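Long-range contacts in AGR_C_1268p (Agrobacterium tumefaciens str. C58, PDB 2GHS), which probably acts as a metal-dependent gluconolactonase of the SMP-30/regucalcin family, binding one divalent cation per subunit: residues A[231-236]-A[272-277]; A[227-232]-A[248-253]; A[288-293]-A[308-313]; A[136-141]-A[182-187]; A[284-289]-A[314-319]. One frame throughout, in Å; residues are numbered along the deposited sequence.

Contact 1: residues A[231-236]-A[272-277]; sequences GMDGSV and QTTCPA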
# COMPACT_ATOMS: atom_id res chain seq x y z
N GLY A 231 -5.45 8.95 -10.32
CA GLY A 231 -5.94 7.64 -9.88
C GLY A 231 -5.78 7.44 -8.39
O GLY A 231 -4.73 7.76 -7.86
N MSE A 232 -6.82 6.93 -7.73
CA MSE A 232 -6.73 6.64 -6.30
C MSE A 232 -5.88 5.39 -6.14
O MSE A 232 -6.25 4.30 -6.60
CB MSE A 232 -8.10 6.44 -5.67
CG MSE A 232 -8.95 7.67 -5.77
SE MSE A 232 -10.66 7.39 -4.83
CE MSE A 232 -10.17 8.14 -3.11
N ASP A 233 -4.71 5.56 -5.50
CA ASP A 233 -3.77 4.46 -5.34
C ASP A 233 -3.83 3.97 -3.88
O ASP A 233 -4.92 3.77 -3.36
CB ASP A 233 -2.36 4.91 -5.79
CG ASP A 233 -2.05 4.52 -7.21
OD1 ASP A 233 -2.98 4.52 -8.07
OD2 ASP A 233 -0.87 4.23 -7.48
N GLY A 234 -2.68 3.76 -3.20
CA GLY A 234 -2.69 3.22 -1.85
C GLY A 234 -3.22 4.20 -0.84
O GLY A 234 -3.18 5.43 -1.05
N SER A 235 -3.78 3.64 0.23
CA SER A 235 -4.32 4.41 1.34
C SER A 235 -4.04 3.85 2.71
O SER A 235 -3.93 2.63 2.88
CB SER A 235 -5.84 4.52 1.25
OG SER A 235 -6.25 5.20 0.08
N VAL A 236 -3.97 4.76 3.67
CA VAL A 236 -3.99 4.42 5.11
C VAL A 236 -5.18 5.13 5.75
O VAL A 236 -5.75 6.04 5.20
CB VAL A 236 -2.69 4.72 5.84
CG1 VAL A 236 -1.56 3.83 5.33
CG2 VAL A 236 -2.33 6.20 5.76
N GLN A 272 3.82 10.67 -9.60
CA GLN A 272 3.19 9.35 -9.65
C GLN A 272 3.20 8.74 -8.25
O GLN A 272 3.92 7.78 -7.96
CB GLN A 272 3.86 8.47 -10.68
CG GLN A 272 3.78 9.07 -12.05
CD GLN A 272 4.08 8.16 -13.17
OE1 GLN A 272 3.43 8.27 -14.20
NE2 GLN A 272 5.08 7.31 -13.02
N THR A 273 2.35 9.34 -7.41
CA THR A 273 2.31 9.05 -5.99
C THR A 273 1.63 7.69 -5.82
O THR A 273 0.54 7.46 -6.38
CB THR A 273 1.47 10.08 -5.24
OG1 THR A 273 1.56 11.33 -5.88
CG2 THR A 273 1.93 10.21 -3.79
N THR A 274 2.24 6.78 -5.06
CA THR A 274 1.68 5.42 -4.99
C THR A 274 1.07 4.99 -3.65
O THR A 274 0.05 4.36 -3.66
CB THR A 274 2.70 4.37 -5.40
OG1 THR A 274 3.89 4.55 -4.67
CG2 THR A 274 2.99 4.47 -6.88
N CYS A 275 1.68 5.33 -2.53
CA CYS A 275 1.20 4.80 -1.25
C CYS A 275 1.78 5.53 -0.04
O CYS A 275 2.96 5.83 -0.03
CB CYS A 275 1.52 3.30 -1.12
SG CYS A 275 0.53 2.44 0.15
N PRO A 276 0.92 5.80 0.96
CA PRO A 276 1.44 6.28 2.25
C PRO A 276 1.70 5.17 3.29
O PRO A 276 1.17 4.06 3.19
CB PRO A 276 0.33 7.21 2.72
CG PRO A 276 -0.90 6.69 2.08
CD PRO A 276 -0.54 5.76 0.97
N ALA A 277 2.44 5.50 4.33
CA ALA A 277 2.64 4.60 5.47
C ALA A 277 2.91 5.42 6.73
O ALA A 277 3.60 6.41 6.66
CB ALA A 277 3.78 3.64 5.21
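Strands 231-236 and 273-277 run side by side in the same direction, their short axes 15° apart, and G234 N gives T274 O a backbone hydrogen bond of 2.8 Å. They illustrate how neighbouring blades of a beta-propeller meet: each is the innermost strand of its own blade, and the two abut near the centre of the molecule without building a regular ladder. Because G234 carries no side chain, the sulfur of C275 can come within 3.9 Å of G234 CA; it gets there with SG anti to the backbone N (chi1 -161°). One residue earlier, D233 lays its CB against T274 O at 3.3 Å, and its OD2 reaches T274 CG2 at 3.9 Å. D233 is predicted to bind the divalent cation and to serve as proton donor or acceptor, so this seam lies at the probable active site. The hydroxyl of T274 is engaged by G51 O and T289. Toward the far end the side chains of V236 and P276 overlap while running in opposite senses, V236 CG2 touching P276 CG at 4.0 Å. P276 has no N-H to extend the bonding; instead its CD packs against G234 O at 3.3 Å.

Contact 2: residues A[227-232]-A[248-253]; sequences GIKGGM and WGEGAV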
# COMPACT_ATOMS: atom_id res chain seq x y z
N GLY A 227 -13.72 10.51 -12.84
CA GLY A 227 -13.45 11.59 -13.76
C GLY A 227 -12.56 12.70 -13.23
O GLY A 227 -12.13 13.57 -14.00
N ILE A 228 -12.30 12.69 -11.92
CA ILE A 228 -11.41 13.69 -11.32
C ILE A 228 -9.99 13.24 -11.55
O ILE A 228 -9.69 12.03 -11.53
CB ILE A 228 -11.71 13.92 -9.83
CG1 ILE A 228 -13.19 14.25 -9.64
CG2 ILE A 228 -10.81 15.04 -9.25
CD1 ILE A 228 -13.75 15.24 -10.67
N LYS A 229 -9.12 14.21 -11.84
CA LYS A 229 -7.83 13.89 -12.38
C LYS A 229 -7.03 13.02 -11.42
O LYS A 229 -7.07 13.20 -10.20
CB LYS A 229 -7.05 15.16 -12.70
CG LYS A 229 -5.66 14.92 -13.27
CD LYS A 229 -4.98 16.24 -13.71
CE LYS A 229 -3.58 15.98 -14.34
NZ LYS A 229 -2.74 14.97 -13.59
N GLY A 230 -6.30 12.09 -12.00
CA GLY A 230 -5.48 11.18 -11.24
C GLY A 230 -6.22 9.93 -10.76
O GLY A 230 -7.45 9.86 -10.81
N GLY A 231 -5.45 8.95 -10.32
CA GLY A 231 -5.94 7.64 -9.88
C GLY A 231 -5.78 7.44 -8.39
O GLY A 231 -4.73 7.76 -7.86
N MSE A 232 -6.82 6.93 -7.73
CA MSE A 232 -6.73 6.64 -6.30
C MSE A 232 -5.88 5.39 -6.14
O MSE A 232 -6.25 4.30 -6.60
CB MSE A 232 -8.10 6.44 -5.67
CG MSE A 232 -8.95 7.67 -5.77
SE MSE A 232 -10.66 7.39 -4.83
CE MSE A 232 -10.17 8.14 -3.11
N TRP A 248 -2.25 9.02 -7.84
CA TRP A 248 -1.30 8.88 -8.93
C TRP A 248 -1.54 9.92 -10.01
O TRP A 248 -2.66 10.06 -10.50
CB TRP A 248 -1.42 7.50 -9.53
CG TRP A 248 -0.60 7.22 -10.75
CD1 TRP A 248 -0.82 7.68 -12.02
CD2 TRP A 248 0.53 6.34 -10.84
NE1 TRP A 248 0.14 7.16 -12.89
CE2 TRP A 248 0.97 6.34 -12.19
CE3 TRP A 248 1.20 5.55 -9.92
CZ2 TRP A 248 2.05 5.55 -12.63
CZ3 TRP A 248 2.28 4.75 -10.37
CH2 TRP A 248 2.70 4.78 -11.70
N GLY A 249 -0.47 10.63 -10.34
CA GLY A 249 -0.46 11.63 -11.37
C GLY A 249 -0.60 13.03 -10.87
O GLY A 249 -0.43 13.97 -11.65
N GLU A 250 -0.93 13.19 -9.59
CA GLU A 250 -1.21 14.49 -9.02
C GLU A 250 -0.20 14.92 -7.96
O GLU A 250 -0.34 16.02 -7.40
CB GLU A 250 -2.62 14.46 -8.40
CG GLU A 250 -3.68 14.45 -9.48
CD GLU A 250 -3.81 15.81 -10.14
OE1 GLU A 250 -4.42 16.71 -9.53
OE2 GLU A 250 -3.28 15.99 -11.24
N GLY A 251 0.81 14.08 -7.66
CA GLY A 251 1.84 14.41 -6.66
C GLY A 251 1.20 14.86 -5.36
O GLY A 251 1.42 16.00 -4.86
N ALA A 252 0.37 13.98 -4.82
CA ALA A 252 -0.50 14.33 -3.68
C ALA A 252 -0.91 13.15 -2.86
O ALA A 252 -1.09 12.04 -3.40
CB ALA A 252 -1.73 14.99 -4.20
N VAL A 253 -1.11 13.42 -1.57
CA VAL A 253 -1.87 12.57 -0.70
C VAL A 253 -3.12 13.38 -0.31
O VAL A 253 -3.02 14.52 0.16
CB VAL A 253 -1.06 12.14 0.56
CG1 VAL A 253 -1.92 11.28 1.52
CG2 VAL A 253 0.16 11.33 0.14
O HOH W 1 -7.14 15.46 -8.59
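G231 and W248 form an antiparallel hydrogen-bonded pair, the well-packed part of this contact. G231 N donates to W248 O at 3.0 Å, in the carbonyl plane and on a lone pair, while W248 N returns a bond of 2.8 Å to G231 O. Just before the pair, G230 brings its CA to 3.1 Å from W248 O, a close approach between two main chains. W248 CB rests 3.7 Å from G231 O, but the indole then leads away from the 227-232 segment toward Q272, A291, E293 and D233, the predicted catalytic aspartate. The pair closes the open end of a beta-hairpin, strands 231-237 and 243-248, which supplies the two inner strands of a propeller blade; beyond it both chains leave the sheet as loops. There the character changes. On the solvent side K229 and E250 meet mainly through their side chains, lying aslant one another. The lysine is extended until its last torsion (chi4 -44°) turns NZ onto E250 OE2, a salt bridge of 2.6 Å that meets the oxygen on its anti side, 20° out of the carboxylate plane. With R265 paired to the other oxygen, OE1, E250 is probably held ionised. E250 bends at chi2 (-74°), and its OE2 also lies beside the aliphatic part of K229, 3.3 Å from K229 CG. OE1 accepts in addition from a water that also donates to K229 O at 2.8 Å.

Contact 3: residues A[288-293]-A[308-313]; sequences VTSARE and LTFELG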
# COMPACT_ATOMS: atom_id res chain seq x y z
N VAL A 288 5.72 8.46 2.00
CA VAL A 288 4.98 8.41 0.72
C VAL A 288 5.93 7.92 -0.35
O VAL A 288 7.00 8.51 -0.54
CB VAL A 288 4.46 9.81 0.32
CG1 VAL A 288 3.65 9.72 -0.91
CG2 VAL A 288 3.67 10.45 1.48
N THR A 289 5.60 6.79 -0.98
CA THR A 289 6.31 6.27 -2.13
C THR A 289 5.79 6.87 -3.42
O THR A 289 4.65 7.36 -3.53
CB THR A 289 6.23 4.74 -2.22
OG1 THR A 289 4.88 4.30 -2.08
CG2 THR A 289 7.04 4.11 -1.10
N SER A 290 6.63 6.75 -4.44
CA SER A 290 6.28 7.20 -5.78
C SER A 290 6.95 6.33 -6.86
O SER A 290 7.67 5.38 -6.57
CB SER A 290 6.62 8.68 -5.98
OG SER A 290 8.02 8.91 -6.01
N ALA A 291 6.63 6.63 -8.11
CA ALA A 291 7.05 5.79 -9.24
C ALA A 291 7.60 6.62 -10.40
O ALA A 291 7.22 7.78 -10.60
CB ALA A 291 5.85 4.93 -9.75
N ARG A 292 8.49 5.99 -11.19
CA ARG A 292 8.94 6.49 -12.48
C ARG A 292 8.30 5.75 -13.67
O ARG A 292 8.53 6.09 -14.82
CB ARG A 292 10.46 6.34 -12.61
CG ARG A 292 11.20 7.39 -11.88
CD ARG A 292 12.70 7.41 -12.18
NE ARG A 292 13.21 8.60 -11.52
CZ ARG A 292 14.43 9.11 -11.64
NH1 ARG A 292 15.34 8.52 -12.40
NH2 ARG A 292 14.72 10.21 -10.97
N GLU A 293 7.54 4.69 -13.38
CA GLU A 293 7.00 3.81 -14.42
C GLU A 293 6.28 4.61 -15.51
O GLU A 293 5.47 5.49 -15.21
CB GLU A 293 6.04 2.77 -13.81
CG GLU A 293 5.48 1.69 -14.77
CD GLU A 293 4.24 1.00 -14.19
OE1 GLU A 293 3.59 1.57 -13.29
OE2 GLU A 293 3.89 -0.11 -14.65
N LEU A 308 11.17 8.99 -5.93
CA LEU A 308 11.76 9.05 -4.61
C LEU A 308 10.72 8.74 -3.53
O LEU A 308 9.52 8.71 -3.78
CB LEU A 308 12.39 10.45 -4.41
CG LEU A 308 13.79 10.66 -4.96
CD1 LEU A 308 13.95 10.14 -6.36
CD2 LEU A 308 14.27 12.16 -4.82
N THR A 309 11.21 8.48 -2.32
CA THR A 309 10.39 8.16 -1.16
C THR A 309 10.55 9.33 -0.20
O THR A 309 11.68 9.75 0.14
CB THR A 309 10.87 6.83 -0.54
OG1 THR A 309 10.76 5.78 -1.53
CG2 THR A 309 10.09 6.44 0.67
N PHE A 310 9.41 9.88 0.21
CA PHE A 310 9.34 11.12 0.98
C PHE A 310 8.73 10.93 2.37
O PHE A 310 8.11 9.94 2.65
CB PHE A 310 8.48 12.13 0.24
CG PHE A 310 8.85 12.32 -1.19
CD1 PHE A 310 9.90 13.16 -1.57
CD2 PHE A 310 8.16 11.64 -2.21
CE1 PHE A 310 10.29 13.28 -2.93
CE2 PHE A 310 8.53 11.79 -3.56
CZ PHE A 310 9.60 12.57 -3.91
N GLU A 311 8.92 11.92 3.22
CA GLU A 311 8.14 12.08 4.45
C GLU A 311 7.48 13.45 4.42
O GLU A 311 8.15 14.46 4.15
CB GLU A 311 9.07 11.98 5.65
CG GLU A 311 8.44 11.99 7.01
CD GLU A 311 9.51 12.06 8.07
OE1 GLU A 311 10.11 11.04 8.40
OE2 GLU A 311 9.82 13.16 8.57
N LEU A 312 6.21 13.54 4.77
CA LEU A 312 5.54 14.84 4.80
C LEU A 312 6.04 15.68 5.99
O LEU A 312 6.57 15.12 6.96
CB LEU A 312 4.02 14.65 4.93
CG LEU A 312 3.27 13.97 3.79
CD1 LEU A 312 1.76 14.10 4.00
CD2 LEU A 312 3.64 14.59 2.47
N GLY A 313 5.83 17.00 5.93
CA GLY A 313 6.23 17.87 7.02
C GLY A 313 5.26 17.93 8.18
O GLY A 313 5.56 18.49 9.23
O HOH W 2 9.19 5.44 -3.84
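V288 and F310 face each other as an antiparallel hydrogen-bonded pair, with V288 N donating to F310 O and F310 N to V288 O, both at 2.9 Å. The second bond is almost straight, 177° at the hydrogen. This pair exemplifies the ring closure of a beta-propeller: strand 309-311, from the C-terminal end of the chain, lies between strand 285-290 and strand 41-44, from near the N-terminus, so that one blade is assembled from both ends of the sequence. V288 also presents CG2 to L312 CG at 4.2 Å. The side chain of F310 can be followed outward from the ladder. Its CB lies 4.0 Å from V288 O. Chi1 (-50°) sets CG anti to the carbonyl carbon, beside the backbone N. Farther out, CD2 comes to 3.7 Å from V288 O and CE2 reaches S290 OG at 3.8 Å, both oxygens approaching the ring obliquely. One face of the same ring is covered near its rim by L308 C, while V42 of strand 41-44 packs against the side chain as well. Past the pair, T289 CG2 lies 4.1 Å from T309 OG1, the two side chains running abreast. A water accepts from S290 N and donates to T309 OG1, bridging the strands. The last direct link is made by the hydroxyl of S290, whose OG donates to L308 O at 2.7 Å, in the carbonyl plane and on a lone pair.

Contact 4: residues A[136-141]-A[182-187]; sequences SNDGRM and NSICFS. With EDO (1,2-ethanediol), chain D.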
# COMPACT_ATOMS: atom_id res chain seq x y z
N SER A 136 0.43 -9.55 -8.10
CA SER A 136 -0.16 -8.93 -6.91
C SER A 136 0.03 -7.43 -6.92
O SER A 136 0.96 -6.91 -7.53
CB SER A 136 0.35 -9.52 -5.58
OG SER A 136 1.76 -9.37 -5.46
N ASN A 137 -0.82 -6.73 -6.19
CA ASN A 137 -0.71 -5.28 -6.09
C ASN A 137 -0.87 -4.88 -4.60
O ASN A 137 -0.26 -5.47 -3.71
CB ASN A 137 -1.69 -4.58 -7.08
CG ASN A 137 -1.30 -3.12 -7.34
OD1 ASN A 137 -0.14 -2.86 -7.63
ND2 ASN A 137 -2.28 -2.16 -7.24
N ASP A 138 -1.73 -3.92 -4.35
CA ASP A 138 -1.95 -3.32 -3.03
C ASP A 138 -2.43 -4.37 -2.02
O ASP A 138 -3.25 -5.23 -2.34
CB ASP A 138 -3.05 -2.30 -3.22
CG ASP A 138 -3.35 -1.53 -1.96
OD1 ASP A 138 -2.39 -1.04 -1.28
OD2 ASP A 138 -4.56 -1.38 -1.65
N GLY A 139 -1.98 -4.28 -0.79
CA GLY A 139 -2.53 -5.15 0.25
C GLY A 139 -2.39 -4.47 1.58
O GLY A 139 -1.60 -3.53 1.72
N ARG A 140 -3.17 -4.90 2.57
CA ARG A 140 -3.04 -4.34 3.92
C ARG A 140 -3.58 -5.33 4.95
O ARG A 140 -4.52 -6.05 4.67
CB ARG A 140 -3.74 -2.98 4.04
CG ARG A 140 -3.26 -2.20 5.30
CD ARG A 140 -3.62 -0.76 5.32
NE ARG A 140 -3.13 -0.08 4.12
CZ ARG A 140 -1.87 0.27 3.95
NH1 ARG A 140 -0.99 0.03 4.89
NH2 ARG A 140 -1.48 0.84 2.80
N MSE A 141 -2.98 -5.31 6.14
CA MSE A 141 -3.39 -6.14 7.27
C MSE A 141 -4.61 -5.58 8.01
O MSE A 141 -4.66 -4.40 8.36
CB MSE A 141 -2.22 -6.27 8.26
CG MSE A 141 -1.06 -7.11 7.77
SE MSE A 141 -1.64 -8.94 7.44
CE MSE A 141 -2.59 -9.24 9.08
N ASN A 182 -6.83 -1.18 -5.21
CA ASN A 182 -6.02 -0.22 -4.45
C ASN A 182 -6.79 0.32 -3.27
O ASN A 182 -7.91 -0.14 -2.98
CB ASN A 182 -5.58 0.91 -5.42
CG ASN A 182 -4.09 0.94 -5.67
OD1 ASN A 182 -3.29 0.82 -4.73
ND2 ASN A 182 -3.69 1.24 -6.94
N SER A 183 -6.17 1.27 -2.58
CA SER A 183 -6.77 1.94 -1.41
C SER A 183 -7.29 1.06 -0.34
O SER A 183 -8.22 1.42 0.38
CB SER A 183 -7.86 2.91 -1.86
OG SER A 183 -8.30 3.78 -0.80
N ILE A 184 -6.70 -0.13 -0.21
CA ILE A 184 -7.13 -1.06 0.85
C ILE A 184 -6.69 -0.57 2.22
O ILE A 184 -5.49 -0.34 2.48
CB ILE A 184 -6.61 -2.47 0.57
CG1 ILE A 184 -7.20 -3.02 -0.76
CG2 ILE A 184 -6.98 -3.38 1.71
CD1 ILE A 184 -6.53 -4.34 -1.15
N CYS A 185 -7.67 -0.35 3.09
CA CYS A 185 -7.39 0.03 4.46
C CYS A 185 -8.65 -0.16 5.29
O CYS A 185 -9.69 -0.55 4.80
CB CYS A 185 -6.89 1.49 4.54
SG CYS A 185 -8.03 2.71 3.94
N PHE A 186 -8.53 0.06 6.59
CA PHE A 186 -9.55 -0.31 7.54
C PHE A 186 -9.82 0.77 8.59
O PHE A 186 -8.92 1.49 8.99
CB PHE A 186 -9.18 -1.62 8.27
CG PHE A 186 -8.89 -2.73 7.31
CD1 PHE A 186 -9.92 -3.39 6.65
CD2 PHE A 186 -7.59 -3.08 7.03
CE1 PHE A 186 -9.62 -4.38 5.70
CE2 PHE A 186 -7.26 -4.05 6.10
CZ PHE A 186 -8.28 -4.72 5.41
N SER A 187 -11.05 0.86 9.05
CA SER A 187 -11.43 1.81 10.09
C SER A 187 -10.78 1.47 11.42
O SER A 187 -10.33 0.31 11.62
CB SER A 187 -12.94 1.82 10.21
OG SER A 187 -13.42 0.62 10.76
C1 EDO D . -0.36 -0.11 -9.94
O1 EDO D . 0.73 -0.90 -9.47
C2 EDO D . -0.55 1.04 -8.94
O2 EDO D . -0.89 0.53 -7.63
O HOH W 3 -3.60 0.68 0.53
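The O2 oxygen of a bound 1,2-ethanediol is gripped by two amides from the two strands, N137 ND2 at 3.1 Å and N182 ND2 at 3.0 Å. The two amide planes are turned 73° from each other. N137 OD1 takes a further bond of 2.8 Å from the diol's O1. The diol probably came from the crystallisation liquor, yet it appears to mark a pocket where N182 is predicted to bind the divalent cation and N137 the substrate; E52 and R135 complete its hydrogen bonds. Deeper along the strands, side chains replace a backbone ladder. D138, with CG anti to the backbone N, sends OD2 across to accept from I184 N at 2.9 Å, nearly along the CG-OD2 bond. R140 bends at chi3 (-55°), which brings NE to I184 O at 2.9 Å with the acceptor close to the guanidinium plane. The adjacent NH2 donates to a water that lies between D138 OD1 and I184 O, and NH1 forms a salt bridge with E321. F186 ends the row, R140 O lying at the edge of its ring. In the propeller these are the innermost strands of successive blades, almost parallel (3°) and 6.2 Å apart between axes; strand 147-153 pairs with 134-141, strand 192-197 with 170-186, and strand 231-237 packs alongside as the next inner strand.

Contact 5: residues A[284-289]-A[314-319]; sequences SRLLVT and IEVKGR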
# COMPACT_ATOMS: atom_id res chain seq x y z
N SER A 284 3.47 8.72 13.97
CA SER A 284 3.01 10.12 13.81
C SER A 284 3.59 10.89 12.63
O SER A 284 3.41 12.12 12.56
CB SER A 284 3.23 10.91 15.09
OG SER A 284 4.62 11.00 15.36
N ARG A 285 4.31 10.19 11.75
CA ARG A 285 4.82 10.74 10.51
C ARG A 285 4.32 9.95 9.32
O ARG A 285 3.92 8.78 9.47
CB ARG A 285 6.36 10.72 10.49
CG ARG A 285 7.00 11.26 11.72
CD ARG A 285 6.81 12.74 11.85
NE ARG A 285 7.47 13.21 13.07
CZ ARG A 285 6.87 13.55 14.20
NH1 ARG A 285 5.53 13.57 14.34
NH2 ARG A 285 7.63 13.91 15.21
N LEU A 286 4.32 10.58 8.15
CA LEU A 286 3.78 9.93 6.98
C LEU A 286 4.82 9.81 5.88
O LEU A 286 5.31 10.82 5.37
CB LEU A 286 2.52 10.64 6.48
CG LEU A 286 1.61 9.77 5.61
CD1 LEU A 286 0.86 8.71 6.44
CD2 LEU A 286 0.66 10.60 4.78
N LEU A 287 5.19 8.57 5.59
CA LEU A 287 6.04 8.22 4.42
C LEU A 287 5.19 8.08 3.17
O LEU A 287 4.05 7.61 3.28
CB LEU A 287 6.79 6.90 4.75
CG LEU A 287 7.69 6.25 3.68
CD1 LEU A 287 8.70 5.37 4.38
CD2 LEU A 287 6.89 5.42 2.70
N VAL A 288 5.72 8.46 2.00
CA VAL A 288 4.98 8.41 0.72
C VAL A 288 5.93 7.92 -0.35
O VAL A 288 7.00 8.51 -0.54
CB VAL A 288 4.46 9.81 0.32
CG1 VAL A 288 3.65 9.72 -0.91
CG2 VAL A 288 3.67 10.45 1.48
N THR A 289 5.60 6.79 -0.98
CA THR A 289 6.31 6.27 -2.13
C THR A 289 5.79 6.87 -3.42
O THR A 289 4.65 7.36 -3.53
CB THR A 289 6.23 4.74 -2.22
OG1 THR A 289 4.88 4.30 -2.08
CG2 THR A 289 7.04 4.11 -1.10
N ILE A 314 4.08 17.34 7.99
CA ILE A 314 2.98 17.45 8.97
C ILE A 314 2.86 16.22 9.84
O ILE A 314 3.28 15.11 9.52
CB ILE A 314 1.62 17.72 8.28
CG1 ILE A 314 1.28 16.58 7.30
CG2 ILE A 314 1.62 19.09 7.58
CD1 ILE A 314 0.03 15.94 7.59
N GLU A 315 2.26 16.43 11.00
CA GLU A 315 1.99 15.34 11.89
C GLU A 315 0.74 14.58 11.47
O GLU A 315 -0.23 15.18 10.99
CB GLU A 315 1.79 15.84 13.31
CG GLU A 315 1.87 14.69 14.33
CD GLU A 315 0.86 14.76 15.46
OE1 GLU A 315 -0.27 15.32 15.29
OE2 GLU A 315 1.24 14.27 16.55
N VAL A 316 0.77 13.26 11.67
CA VAL A 316 -0.41 12.43 11.57
C VAL A 316 -0.62 11.65 12.86
O VAL A 316 0.31 11.49 13.67
CB VAL A 316 -0.32 11.50 10.36
CG1 VAL A 316 -0.27 12.29 9.08
CG2 VAL A 316 0.93 10.62 10.47
N LYS A 317 -1.84 11.21 13.13
CA LYS A 317 -2.10 10.40 14.29
C LYS A 317 -2.40 9.02 13.72
O LYS A 317 -3.55 8.67 13.50
CB LYS A 317 -3.29 10.93 15.10
CG LYS A 317 -3.23 12.37 15.58
CD LYS A 317 -2.29 12.55 16.74
CE LYS A 317 -2.43 13.95 17.40
NZ LYS A 317 -1.13 14.42 17.97
N GLY A 318 -1.36 8.23 13.49
CA GLY A 318 -1.52 6.93 12.89
C GLY A 318 -1.60 5.75 13.84
O GLY A 318 -1.82 5.90 15.05
N ARG A 319 -1.48 4.56 13.26
CA ARG A 319 -1.43 3.31 14.00
C ARG A 319 -0.52 2.35 13.28
O ARG A 319 -0.48 2.32 12.05
CB ARG A 319 -2.80 2.67 14.13
CG ARG A 319 -3.62 2.66 12.89
CD ARG A 319 -4.91 1.78 13.05
NE ARG A 319 -6.08 2.54 12.63
CZ ARG A 319 -6.84 2.30 11.56
NH1 ARG A 319 -6.63 1.25 10.77
NH2 ARG A 319 -7.86 3.13 11.30
O HOH W 4 3.77 14.03 16.64
O HOH W 5 4.98 13.37 8.38
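S284 O is held from both faces of its carbonyl plane: V316 N donates from one side at 3.0 Å and R285 NH1 from the other at 3.1 Å. Both donors stand well above the plane, 57° and 69° out of it. In the one of two deposited conformers described here, the arginine chain bends at chi2 (-69°), which places CD, and its NH1 ends over S284 O; this second grip may not be permanent. S284 and R285 form a classic beta bulge opposite I279 at the start of strand 285-290. V316 packs around it, its CG2 3.4 Å from S284 C and its CG1 4.2 Å from L286 CB. On the exposed flank a water tentatively links the same R285 conformer to E315 OE2, which also forms a salt bridge with K317 NZ at 2.8 Å. A second water accepts from L286 N and donates to I314 O, bridging the backbones between two direct bonds. The 314-319 loop thus runs from strand 309-311 past the foot of strand 285-290; I314, V316 and L286 touch W244 of strand 243-248 in the adjoining blade, V316 also meets F278, and R319 reaches F186 O and D238 O.

Overall arrangement
Along the chain contact 4 comes first, then contacts 1 and 2, which start from strand 231-237, finally contacts 3 and 5, which share strand 285-290. Contacts 4 and 1 join inner strands of successive blades, their centres about 10 Å apart, and touch through S183 and S235; between them they hold N137, N182 and D233 of the predicted site. Contact 2 belongs to the blade of strands 231-237, 243-248, 252-256 and 262-267, contacts 3 and 5 to the next, whose strand 273-279 enters contact 1. Contacts 3 and 4, about 18 Å apart by centres, do not touch. Lateral seams line the probable pocket, while contacts 3 and 5 tie the C-terminal part into the propeller.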